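WGR domain-containing protein (Bacteroides fragilis, PDB 2RA8) is of unknown function, but joins a WGR domain to a leucine-rich repeat domain, an architecture consistent with binding other macromolecules. Local coordinates at residues 180-183 against 184-187; 240-243 against 244-247; 263-266 against 267-270; 275-278 against 279-282. All blocks are in the same frame, centred on the assembly; numbering follows the deposited sequence.

Contact 1 of 4, residues 180-183 against 184-187; sequences KGTN and NLSI
Thr182 and Leu185 face each other across a tight reversal of the chain. The backbone closes it: Leu185 N donates to Thr182 O at 3.1 Å, with an N-H...O angle of 148°, and the donor stands well above the carbonyl plane. This is a type II beta turn with Asn183 and Asn184 at its two corners. Asn184 takes the second corner with phi at +61°, the positive phi expected there, and its side chain lies at the exposed outer end.

Behind the closing bond the two flanking side chains run back from the turn and meet. Leu185 swings CG anti to its backbone N (chi1 167°), and this puts CD2 3.8 Å from Thr182 CG2, the two side chains slanting across one another. The same methyl reaches the strand side of the turn, 3.8 Å from Gly181 O, while Leu185 CB rests 3.3 Å from Thr182 O. Thr182 thus splits its two branches: CG2 goes to the leucine, and OG1 is hydrogen-bonded to Ser202 OG. Gly181 suits the approach to the turn because its positive phi would press a side chain against the carbonyl oxygen of Lys180; its own oxygen accepts from Gln161 NE2.

Farther out, Ser186 OG and Ile187 N both bind the carboxylate of Asp212, fixing the departing limb against helix 207-215. The turn follows strand 176-180 of the parallel leucine-rich repeat sheet at once. Leu185 packs back on Ile179 of that strand, and Thr182 leans on Ile200 of the adjoining strand 197-201.

Contact 2 of 4, residues 240-243 against 244-247; sequences NVFR and PLFS
Phe242 and Leu245 stand side by side on one flank of a 3-10 turn and point the same way, into the layer between helix 207-215 and the parallel sheet of the leucine-rich repeat domain. Leu245 CD1 reaches the edge of the Phe242 ring, in its plane, and lies 3.9 Å from Phe242 CD1. One face of that ring carries Val241 CG1, 3.7 Å above the plane and over the ring centre; the leucine comes at the rim. Both residues set CG anti to the carbonyl carbon (chi1 -60° and -67°), in keeping with their shared direction. Phe242 continues inward to Ile259 of strand 256-260.

Two backbone bonds wind the turn. Leu245 N donates to Phe242 O at 2.8 Å, and one step on Phe246 N donates to Arg243 O at 3.0 Å; both donors sit above the carbonyl planes. Pro244, with no N-H to give, fits the first turn, its CD packed 3.3 Å from Val241 O. The Phe246 ring turns inward as well, farther along the turn, packing on Leu257 and Ile259 of strand 256-260 and meeting Phe272 edge-to-face.

Arg243 runs outward along the surface. A bend at chi3 brings NH1 to Asn240 OD1 in a weak bond, while NH2 makes a salt bridge with Glu270 of helix 265-274. At Phe246 the chain leaves through an inverse gamma turn, with Ser247 N bonded weakly to Leu245 O. At the ring itself, the atom met in plane at the edge is a backbone oxygen: Phe242 O lies 3.5 Å from Phe246 CD2.

Contact 3 of 4, residues 263-266 against 267-270; sequences EEQN and VVVE
Val267 lies alongside Glu264 at the start of a helix. Its CG2 methyl, which lies beside the backbone N because CG1 is anti to that N (chi1 -166°), rests 3.5 Å from Glu264 CB and 3.4 Å from Glu264 O. The two side chains run in the same direction, and the carboxylate end of the glutamate passes near the same methyl, with OE1 3.8 Å from Val267 CG2. Below them the backbone link is loose: Val267 N donates only weakly to Glu264 O at 3.3 Å.

Asn266 contributes chiefly through its carbonyl. That oxygen is shared by two weak donors, Val269 N at 3.1 Å and Glu270 N at 3.5 Å, so i+3 and i+4 bonding overlap in the first turn. Glu270 N is itself divided, since it also bonds weakly to Val267 O. This winding opens helix 265-274, the crossover of the beta-alpha-beta unit that leads from strand 256-260 to strand 283-285 in the leucine-rich repeat domain. The Asn266 side chain turns away from the following residues, and its ND2 donates to Thr292 OG1 just ahead of helix 293-300.

Gln265 bends at chi2 so that its amide end lies across the flank of Val268, a buried residue that packs on Met239. Val269 faces the neighbouring helix, touching Leu298 and Leu299 with its side chain, while its CB sits 3.2 Å from Asn266 O.

Contact 4 of 4, residues 275-278 against 279-282; sequences SDIL and PQLE
The Gln280 amide lies flat against Ile277: the CG1 methylene stands over one face of it, 3.8 Å from Gln280 CD and nearly as close to the nitrogen and oxygen. At the edges the polar atoms are occupied. NE2 donates to Phe251 O and Leu254 O, which should fix the rotation of the amide, and OE1 is 3.1 Å from a water that also donates to Asp276 O; more acceptors surround this water than it has protons. The motif beneath is an ST turn followed by an i+3 turn, from Ile277 to Gln280, in the loop that carries the chain from helix 265-274 to strand 283-285 of the leucine-rich repeat sheet.

Gln280 N donates to Ile277 O at 3.1 Å, the donor raised above the carbonyl plane. The side chain starts with CG between the backbone N and the carbonyl carbon (chi1 74°), which brings CG to 3.0 Å from Ile277 O, a tight approach, before the chain extends across the isoleucine. Pro279 is pressed close as well: its CD is 3.4 Å from Leu278 CB.

On the buried side, Leu281 turns back under the loop. Its CD1 lies 4.4 Å from Leu278 CD1 and equally far from Ile277 CG2, a loose apolar cluster that continues to Leu309. Asp276 points outward to a salt bridge with Lys248. The loop opens at Ser275, whose OG is hydrogen-bonded to Phe246 O and also receives Ile277 N at 3.0 Å, almost straight at 169°.

Overall arrangement
Contacts 2, 3 and 4 form one group on the same side of the chain's centre, while contact 1 lies apart, its centre about 19 Å from that of contact 2 and about 28 Å from that of contact 4. Contact 2 is the hub. Its centre is about 13 Å from those of both contact 3 and contact 4, and it touches each: Arg243 NH1 lies 4.2 Å from Val267 CG1, and Ser247 O 3.7 Å from Ile277 CD1. Contacts 3 and 4 belong to successive parts of the same crossover yet do not touch, their nearest atoms being about 5 Å apart. All four lie in or at the ends of connections between strands of the parallel sheet.

Contact 1 of 4, residues 180-183 against 184-187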
# COMPACT_ATOMS: atom_id res chain seq x y z
N LYS A 180 8.55 11.79 -10.58
CA LYS A 180 7.16 11.83 -10.14
C LYS A 180 6.82 13.27 -9.85
O LYS A 180 7.52 13.91 -9.07
CB LYS A 180 6.98 10.97 -8.88
CG LYS A 180 5.57 10.98 -8.30
CD LYS A 180 5.47 10.01 -7.12
CE LYS A 180 4.10 10.09 -6.47
NZ LYS A 180 3.91 9.04 -5.44
N GLY A 181 5.74 13.77 -10.46
CA GLY A 181 5.34 15.16 -10.27
C GLY A 181 5.78 15.88 -11.53
O GLY A 181 6.93 15.74 -11.95
N THR A 182 4.89 16.67 -12.14
CA THR A 182 5.26 17.35 -13.38
C THR A 182 5.03 18.84 -13.49
O THR A 182 5.29 19.43 -14.54
CB THR A 182 4.57 16.66 -14.57
OG1 THR A 182 3.17 16.56 -14.30
CG2 THR A 182 5.15 15.27 -14.79
N ASN A 183 4.55 19.47 -12.42
CA ASN A 183 4.32 20.91 -12.44
C ASN A 183 5.63 21.66 -12.72
O ASN A 183 6.57 21.57 -11.93
CB ASN A 183 3.76 21.41 -11.10
CG ASN A 183 2.33 20.95 -10.85
OD1 ASN A 183 1.77 21.19 -9.78
ND2 ASN A 183 1.72 20.31 -11.85
N ASN A 184 5.67 22.40 -13.82
CA ASN A 184 6.85 23.18 -14.19
C ASN A 184 8.08 22.31 -14.41
O ASN A 184 9.20 22.76 -14.18
CB ASN A 184 7.17 24.21 -13.10
CG ASN A 184 6.09 25.27 -12.96
OD1 ASN A 184 5.75 25.68 -11.85
ND2 ASN A 184 5.56 25.73 -14.09
N LEU A 185 7.87 21.08 -14.86
CA LEU A 185 8.97 20.17 -15.09
C LEU A 185 9.50 20.27 -16.50
O LEU A 185 8.75 20.54 -17.43
CB LEU A 185 8.53 18.71 -14.83
CG LEU A 185 9.47 17.61 -15.33
CD1 LEU A 185 10.79 17.67 -14.56
CD2 LEU A 185 8.83 16.25 -15.16
N SER A 186 10.80 20.05 -16.65
CA SER A 186 11.41 20.05 -17.98
C SER A 186 12.65 19.20 -17.88
O SER A 186 13.23 19.08 -16.80
CB SER A 186 11.79 21.46 -18.42
OG SER A 186 12.26 21.45 -19.76
N ILE A 187 13.06 18.59 -18.99
CA ILE A 187 14.25 17.75 -19.01
C ILE A 187 15.11 18.12 -20.18
O ILE A 187 16.11 17.47 -20.47
CB ILE A 187 13.90 16.24 -19.10
CG1 ILE A 187 13.09 15.97 -20.37
CG2 ILE A 187 13.14 15.81 -17.85
CD1 ILE A 187 12.88 14.50 -20.64

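Contact 2 of 4, residues 240-243 against 244-247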
# COMPACT_ATOMS: atom_id res chain seq x y z
N ASN A 240 -3.09 13.17 -29.39
CA ASN A 240 -2.28 12.98 -30.60
C ASN A 240 -0.84 13.34 -30.41
O ASN A 240 0.01 13.02 -31.25
CB ASN A 240 -2.87 13.78 -31.77
CG ASN A 240 -4.15 13.16 -32.31
OD1 ASN A 240 -4.22 11.96 -32.57
ND2 ASN A 240 -5.18 13.99 -32.50
N VAL A 241 -0.54 14.00 -29.30
CA VAL A 241 0.81 14.42 -28.98
C VAL A 241 1.73 13.24 -28.78
O VAL A 241 2.92 13.29 -29.12
CB VAL A 241 0.81 15.30 -27.71
CG1 VAL A 241 0.33 14.48 -26.52
CG2 VAL A 241 2.19 15.87 -27.45
N PHE A 242 1.18 12.15 -28.25
CA PHE A 242 1.96 10.95 -27.98
C PHE A 242 2.28 10.14 -29.23
O PHE A 242 3.30 9.44 -29.28
CB PHE A 242 1.21 10.06 -26.98
CG PHE A 242 0.94 10.73 -25.66
CD1 PHE A 242 1.99 11.08 -24.82
CD2 PHE A 242 -0.36 11.00 -25.26
CE1 PHE A 242 1.73 11.69 -23.59
CE2 PHE A 242 -0.62 11.60 -24.05
CZ PHE A 242 0.43 11.94 -23.21
N ARG A 243 1.44 10.25 -30.25
CA ARG A 243 1.61 9.48 -31.46
C ARG A 243 3.01 9.43 -32.06
O ARG A 243 3.49 8.35 -32.39
CB ARG A 243 0.59 9.94 -32.53
CG ARG A 243 -0.87 9.59 -32.18
CD ARG A 243 -1.84 9.92 -33.32
NE ARG A 243 -2.71 8.79 -33.64
CZ ARG A 243 -3.88 8.54 -33.06
NH1 ARG A 243 -4.35 9.35 -32.13
NH2 ARG A 243 -4.58 7.47 -33.41
N PRO A 244 3.69 10.57 -32.20
CA PRO A 244 5.04 10.52 -32.77
C PRO A 244 6.04 9.66 -32.01
O PRO A 244 7.08 9.28 -32.55
CB PRO A 244 5.45 11.98 -32.82
CG PRO A 244 4.15 12.69 -33.05
CD PRO A 244 3.22 11.97 -32.09
N LEU A 245 5.73 9.36 -30.74
CA LEU A 245 6.60 8.52 -29.90
C LEU A 245 6.63 7.09 -30.38
O LEU A 245 7.60 6.37 -30.16
CB LEU A 245 6.11 8.53 -28.45
CG LEU A 245 6.21 9.84 -27.67
CD1 LEU A 245 5.33 9.77 -26.43
CD2 LEU A 245 7.66 10.08 -27.28
N PHE A 246 5.54 6.67 -31.02
CA PHE A 246 5.42 5.31 -31.53
C PHE A 246 6.17 5.18 -32.85
O PHE A 246 5.57 4.90 -33.89
CB PHE A 246 3.94 4.97 -31.72
CG PHE A 246 3.16 4.87 -30.43
CD1 PHE A 246 2.71 3.63 -29.96
CD2 PHE A 246 2.84 6.00 -29.69
CE1 PHE A 246 1.96 3.52 -28.79
CE2 PHE A 246 2.09 5.91 -28.52
CZ PHE A 246 1.65 4.67 -28.07
N SER A 247 7.49 5.35 -32.81
CA SER A 247 8.30 5.27 -34.02
C SER A 247 9.58 4.51 -33.82
O SER A 247 10.40 4.86 -32.97
CB SER A 247 8.63 6.69 -34.51
OG SER A 247 9.71 6.67 -35.43
O HOH W 1 4.19 7.25 -35.10

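Contact 3 of 4, residues 263-266 against 267-270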
# COMPACT_ATOMS: atom_id res chain seq x y z
N GLU A 263 -7.61 8.77 -19.53
CA GLU A 263 -9.06 8.60 -19.62
C GLU A 263 -9.39 7.95 -20.94
O GLU A 263 -10.29 7.13 -21.03
CB GLU A 263 -9.77 9.95 -19.53
CG GLU A 263 -10.32 10.27 -18.15
CD GLU A 263 -11.01 11.63 -18.09
OE1 GLU A 263 -11.85 11.91 -18.97
OE2 GLU A 263 -10.71 12.40 -17.16
N GLU A 264 -8.63 8.31 -21.97
CA GLU A 264 -8.82 7.74 -23.30
C GLU A 264 -7.80 6.65 -23.51
O GLU A 264 -7.00 6.69 -24.44
CB GLU A 264 -8.67 8.81 -24.37
CG GLU A 264 -9.70 9.93 -24.26
CD GLU A 264 -9.57 10.97 -25.36
OE1 GLU A 264 -9.72 10.61 -26.55
OE2 GLU A 264 -9.31 12.15 -25.04
N GLN A 265 -7.84 5.65 -22.63
CA GLN A 265 -6.89 4.54 -22.71
C GLN A 265 -7.07 3.67 -23.94
O GLN A 265 -6.10 3.11 -24.45
CB GLN A 265 -6.98 3.67 -21.44
CG GLN A 265 -5.83 2.68 -21.29
CD GLN A 265 -4.48 3.38 -21.13
OE1 GLN A 265 -3.54 3.11 -21.88
NE2 GLN A 265 -4.39 4.27 -20.14
N ASN A 266 -8.31 3.56 -24.42
CA ASN A 266 -8.58 2.73 -25.59
C ASN A 266 -7.86 3.24 -26.81
O ASN A 266 -7.45 2.47 -27.67
CB ASN A 266 -10.08 2.65 -25.90
CG ASN A 266 -10.91 2.10 -24.74
OD1 ASN A 266 -10.46 1.23 -23.98
ND2 ASN A 266 -12.14 2.58 -24.63
N VAL A 267 -7.70 4.56 -26.89
CA VAL A 267 -7.04 5.17 -28.03
C VAL A 267 -5.61 4.72 -28.11
O VAL A 267 -5.08 4.50 -29.21
CB VAL A 267 -7.05 6.71 -27.94
CG1 VAL A 267 -6.67 7.31 -29.28
CG2 VAL A 267 -8.43 7.21 -27.51
N VAL A 268 -4.98 4.56 -26.95
CA VAL A 268 -3.59 4.13 -26.86
C VAL A 268 -3.42 2.78 -27.51
O VAL A 268 -2.40 2.49 -28.14
CB VAL A 268 -3.10 4.10 -25.37
CG1 VAL A 268 -1.66 3.63 -25.28
CG2 VAL A 268 -3.24 5.49 -24.76
N VAL A 269 -4.44 1.93 -27.38
CA VAL A 269 -4.39 0.62 -27.99
C VAL A 269 -4.27 0.78 -29.49
O VAL A 269 -3.51 0.07 -30.14
CB VAL A 269 -5.65 -0.20 -27.66
CG1 VAL A 269 -5.59 -1.57 -28.34
CG2 VAL A 269 -5.80 -0.35 -26.16
N GLU A 270 -5.03 1.72 -30.04
CA GLU A 270 -5.00 1.98 -31.47
C GLU A 270 -3.62 2.42 -31.91
O GLU A 270 -3.09 1.96 -32.92
CB GLU A 270 -6.02 3.07 -31.83
CG GLU A 270 -6.17 3.30 -33.32
CD GLU A 270 -6.90 4.59 -33.66
OE1 GLU A 270 -8.04 4.77 -33.17
OE2 GLU A 270 -6.34 5.42 -34.41

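Contact 4 of 4, residues 275-278 against 279-282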
# COMPACT_ATOMS: atom_id res chain seq x y z
N SER A 275 1.21 1.39 -35.17
CA SER A 275 2.60 1.83 -35.17
C SER A 275 3.61 0.88 -35.77
O SER A 275 3.41 -0.34 -35.80
CB SER A 275 3.03 2.17 -33.74
OG SER A 275 4.37 2.61 -33.69
N ASP A 276 4.72 1.44 -36.25
CA ASP A 276 5.77 0.62 -36.82
C ASP A 276 6.73 0.17 -35.74
O ASP A 276 7.62 -0.63 -35.99
CB ASP A 276 6.52 1.40 -37.92
CG ASP A 276 7.38 2.52 -37.37
OD1 ASP A 276 7.19 2.91 -36.20
OD2 ASP A 276 8.25 3.00 -38.12
N ILE A 277 6.54 0.69 -34.53
CA ILE A 277 7.40 0.32 -33.41
C ILE A 277 6.95 -0.99 -32.78
O ILE A 277 7.77 -1.75 -32.26
CB ILE A 277 7.46 1.45 -32.33
CG1 ILE A 277 8.64 1.21 -31.38
CG2 ILE A 277 6.15 1.48 -31.51
CD1 ILE A 277 9.02 2.43 -30.54
N LEU A 278 5.65 -1.27 -32.86
CA LEU A 278 5.08 -2.49 -32.26
C LEU A 278 5.82 -3.80 -32.54
O LEU A 278 6.03 -4.60 -31.63
CB LEU A 278 3.61 -2.65 -32.67
CG LEU A 278 2.87 -3.90 -32.15
CD1 LEU A 278 2.92 -3.97 -30.63
CD2 LEU A 278 1.43 -3.87 -32.62
N PRO A 279 6.23 -4.04 -33.79
CA PRO A 279 6.94 -5.29 -34.08
C PRO A 279 8.16 -5.59 -33.22
O PRO A 279 8.47 -6.76 -32.97
CB PRO A 279 7.30 -5.14 -35.55
CG PRO A 279 6.12 -4.40 -36.10
CD PRO A 279 5.91 -3.32 -35.04
N GLN A 280 8.87 -4.56 -32.77
CA GLN A 280 10.07 -4.75 -31.96
C GLN A 280 9.84 -4.83 -30.46
O GLN A 280 10.71 -5.31 -29.72
CB GLN A 280 11.06 -3.61 -32.21
CG GLN A 280 10.65 -2.30 -31.54
CD GLN A 280 11.53 -1.14 -31.94
OE1 GLN A 280 11.69 -0.84 -33.12
NE2 GLN A 280 12.11 -0.47 -30.94
N LEU A 281 8.68 -4.36 -30.01
CA LEU A 281 8.37 -4.35 -28.58
C LEU A 281 8.19 -5.69 -27.94
O LEU A 281 7.78 -6.65 -28.57
CB LEU A 281 7.10 -3.54 -28.31
CG LEU A 281 7.11 -2.05 -28.64
CD1 LEU A 281 5.75 -1.45 -28.31
CD2 LEU A 281 8.20 -1.37 -27.84
N GLU A 282 8.51 -5.75 -26.65
CA GLU A 282 8.33 -6.97 -25.88
C GLU A 282 7.15 -6.72 -24.99
O GLU A 282 6.37 -7.63 -24.69
CB GLU A 282 9.54 -7.27 -24.99
CG GLU A 282 10.85 -7.41 -25.72
CD GLU A 282 11.96 -7.92 -24.82
OE1 GLU A 282 12.07 -7.43 -23.67
OE2 GLU A 282 12.73 -8.80 -25.26
O HOH W 2 9.61 -2.37 -34.87